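PDB 1WU2: molybdopterin biosynthesis moeA protein from Pyrococcus horikoshii, which probably acts in molybdenum cofactor biosynthesis, helping to insert molybdate into molybdopterin, as in other members of the MoeA family. Local coordinates for residues A[35-40]-A[158-163]. Residues are numbered along the deposited sequence; the frame is centred on the assembly and turned at random.
Sequences AVGRVL and GTILRP
Val39 and Ile160 face each other as a non-hydrogen-bonded antiparallel pair, the single bridge between the loop following strand 27-31 and the loop leading into helix 163-171, both in the MoeA N-terminal region. The bonds flanking it are Leu161 N to Arg38 O (3.1 Å) and Leu40 N to Thr159 O (3.1 Å). Between them, the CA of Val39 leans on Thr159 O and that of Ile160 on Arg38 O, so each oxygen also takes a CA-H contact. Gly158 N reaches Leu40 O at one end (3.2 Å); at the other, Gly37 N, in the type II turn from Ala35 to Arg38, donates to Leu161 O (3.0 Å).

Leu161 carries the apolar side. With CG beside its own backbone N (chi1 -61°), the side chain lies against the turn: CD1 rests 3.5 Å from Ala35 O, while CD2 meets Leu40 CG at 3.9 Å, the two leucines crossing at about a right angle. Val177 of strand 176-180 touches both leucines and Ala35. Cutting Leu161 back to an alanine is likely to leave Leu40 without the methyl that meets its CG and to open a gap beside the turn. Leu40 CD1 also packs on Thr159 CB (4.1 Å), the two side chains lying side by side and pointing the same way; the Thr159 hydroxyl bonds instead to Arg156 O. Main-chain bonds thus set the register, and leucine packing fills one side.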
ATOM      1  N   ALA A  35      14.796   0.637  -4.982  1.00 32.67           N
ATOM      2  CA  ALA A  35      14.380   1.939  -4.447  1.00 32.04           C
ATOM      3  C   ALA A  35      12.900   2.026  -4.064  1.00 31.35           C
ATOM      4  O   ALA A  35      12.525   2.900  -3.291  1.00 31.07           O
ATOM      5  CB  ALA A  35      14.722   3.050  -5.441  1.00 31.99           C
ATOM      6  N   VAL A  36      12.064   1.142  -4.603  1.00 30.76           N
ATOM      7  CA  VAL A  36      10.620   1.196  -4.348  1.00 30.37           C
ATOM      8  C   VAL A  36      10.308   0.903  -2.873  1.00 30.08           C
ATOM      9  O   VAL A  36      10.794  -0.078  -2.314  1.00 29.93           O
ATOM     10  CB  VAL A  36       9.842   0.206  -5.248  1.00 30.30           C
ATOM     11  CG1 VAL A  36       8.364   0.154  -4.856  1.00 30.16           C
ATOM     12  CG2 VAL A  36       9.985   0.586  -6.723  1.00 30.22           C
ATOM     13  N   GLY A  37       9.498   1.764  -2.257  1.00 29.71           N
ATOM     14  CA  GLY A  37       9.123   1.627  -0.856  1.00 29.45           C
ATOM     15  C   GLY A  37      10.018   2.407   0.093  1.00 29.31           C
ATOM     16  O   GLY A  37       9.717   2.529   1.280  1.00 29.24           O
ATOM     17  N   ARG A  38      11.119   2.941  -0.429  1.00 29.11           N
ATOM     18  CA  ARG A  38      12.067   3.710   0.369  1.00 29.10           C
ATOM     19  C   ARG A  38      11.663   5.176   0.461  1.00 28.94           C
ATOM     20  O   ARG A  38      10.890   5.674  -0.354  1.00 28.74           O
ATOM     21  CB  ARG A  38      13.470   3.588  -0.217  1.00 29.07           C
ATOM     22  CG  ARG A  38      14.081   2.220  -0.008  1.00 29.58           C
ATOM     23  CD  ARG A  38      14.609   2.009   1.403  1.00 30.36           C
ATOM     24  NE  ARG A  38      15.767   1.122   1.407  1.00 31.42           N
ATOM     25  CZ  ARG A  38      16.834   1.252   2.185  1.00 31.47           C
ATOM     26  NH1 ARG A  38      16.933   2.245   3.060  1.00 31.42           N
ATOM     27  NH2 ARG A  38      17.817   0.366   2.084  1.00 32.87           N
ATOM     28  N   VAL A  39      12.212   5.861   1.457  1.00 28.93           N
ATOM     29  CA  VAL A  39      11.853   7.242   1.754  1.00 28.88           C
ATOM     30  C   VAL A  39      12.999   8.176   1.401  1.00 28.88           C
ATOM     31  O   VAL A  39      14.092   8.042   1.937  1.00 28.76           O
ATOM     32  CB  VAL A  39      11.513   7.414   3.244  1.00 28.77           C
ATOM     33  CG1 VAL A  39      11.000   8.833   3.524  1.00 28.85           C
ATOM     34  CG2 VAL A  39      10.498   6.367   3.676  1.00 28.81           C
ATOM     35  N   LEU A  40      12.733   9.128   0.510  1.00 29.04           N
ATOM     36  CA  LEU A  40      13.735  10.101   0.081  1.00 29.25           C
ATOM     37  C   LEU A  40      14.270  10.933   1.243  1.00 29.29           C
ATOM     38  O   LEU A  40      13.499  11.492   2.023  1.00 29.11           O
ATOM     39  CB  LEU A  40      13.149  11.042  -0.974  1.00 29.39           C
ATOM     40  CG  LEU A  40      13.120  10.542  -2.417  1.00 29.75           C
ATOM     41  CD1 LEU A  40      12.514  11.620  -3.302  1.00 29.92           C
ATOM     42  CD2 LEU A  40      14.519  10.177  -2.901  1.00 30.14           C
ATOM     43  N   GLY A 158      10.715  12.988   1.827  1.00 27.73           N
ATOM     44  CA  GLY A 158       9.697  12.217   2.521  1.00 27.44           C
ATOM     45  C   GLY A 158       8.842  11.373   1.593  1.00 27.13           C
ATOM     46  O   GLY A 158       8.053  10.549   2.049  1.00 27.02           O
ATOM     47  N   THR A 159       9.007  11.570   0.288  1.00 26.81           N
ATOM     48  CA  THR A 159       8.271  10.803  -0.705  1.00 26.63           C
ATOM     49  C   THR A 159       8.598   9.321  -0.567  1.00 26.29           C
ATOM     50  O   THR A 159       9.756   8.952  -0.391  1.00 26.02           O
ATOM     51  CB  THR A 159       8.623  11.297  -2.122  1.00 26.67           C
ATOM     52  OG1 THR A 159       8.206  12.658  -2.275  1.00 27.12           O
ATOM     53  CG2 THR A 159       7.834  10.544  -3.192  1.00 26.82           C
ATOM     54  N   ILE A 160       7.562   8.488  -0.634  1.00 26.00           N
ATOM     55  CA  ILE A 160       7.709   7.039  -0.609  1.00 25.82           C
ATOM     56  C   ILE A 160       7.681   6.611  -2.063  1.00 25.75           C
ATOM     57  O   ILE A 160       6.648   6.706  -2.720  1.00 25.93           O
ATOM     58  CB  ILE A 160       6.566   6.369   0.193  1.00 25.78           C
ATOM     59  CG1 ILE A 160       6.500   6.929   1.617  1.00 25.88           C
ATOM     60  CG2 ILE A 160       6.767   4.850   0.259  1.00 25.85           C
ATOM     61  CD1 ILE A 160       5.171   6.683   2.299  1.00 25.85           C
ATOM     62  N   LEU A 161       8.825   6.149  -2.558  1.00 25.78           N
ATOM     63  CA  LEU A 161       9.039   5.969  -3.986  1.00 25.88           C
ATOM     64  C   LEU A 161       8.191   4.841  -4.575  1.00 25.92           C
ATOM     65  O   LEU A 161       8.099   3.757  -4.012  1.00 25.85           O
ATOM     66  CB  LEU A 161      10.528   5.723  -4.266  1.00 25.99           C
ATOM     67  CG  LEU A 161      11.470   6.864  -3.860  1.00 26.01           C
ATOM     68  CD1 LEU A 161      12.917   6.385  -3.796  1.00 26.31           C
ATOM     69  CD2 LEU A 161      11.344   8.040  -4.811  1.00 26.26           C
ATOM     70  N   ARG A 162       7.548   5.131  -5.702  1.00 26.05           N
ATOM     71  CA  ARG A 162       6.810   4.132  -6.465  1.00 26.28           C
ATOM     72  C   ARG A 162       7.513   3.967  -7.811  1.00 26.13           C
ATOM     73  O   ARG A 162       8.465   4.685  -8.092  1.00 26.01           O
ATOM     74  CB  ARG A 162       5.350   4.558  -6.661  1.00 26.43           C
ATOM     75  CG  ARG A 162       4.720   5.283  -5.480  1.00 27.18           C
ATOM     76  CD  ARG A 162       4.593   6.779  -5.696  1.00 28.59           C
ATOM     77  NE  ARG A 162       3.215   7.227  -5.845  1.00 28.99           N
ATOM     78  CZ  ARG A 162       2.863   8.414  -6.332  1.00 29.91           C
ATOM     79  NH1 ARG A 162       3.777   9.292  -6.730  1.00 30.36           N
ATOM     80  NH2 ARG A 162       1.582   8.730  -6.422  1.00 30.46           N
ATOM     81  N   PRO A 163       7.082   3.011  -8.628  1.00 26.00           N
ATOM     82  CA  PRO A 163       7.683   2.797  -9.951  1.00 25.94           C
ATOM     83  C   PRO A 163       7.814   4.044 -10.839  1.00 26.08           C
ATOM     84  O   PRO A 163       8.850   4.192 -11.487  1.00 25.89           O
ATOM     85  CB  PRO A 163       6.737   1.784 -10.587  1.00 26.00           C
ATOM     86  CG  PRO A 163       6.236   0.994  -9.422  1.00 26.06           C
ATOM     87  CD  PRO A 163       6.034   2.013  -8.346  1.00 26.09           C
TER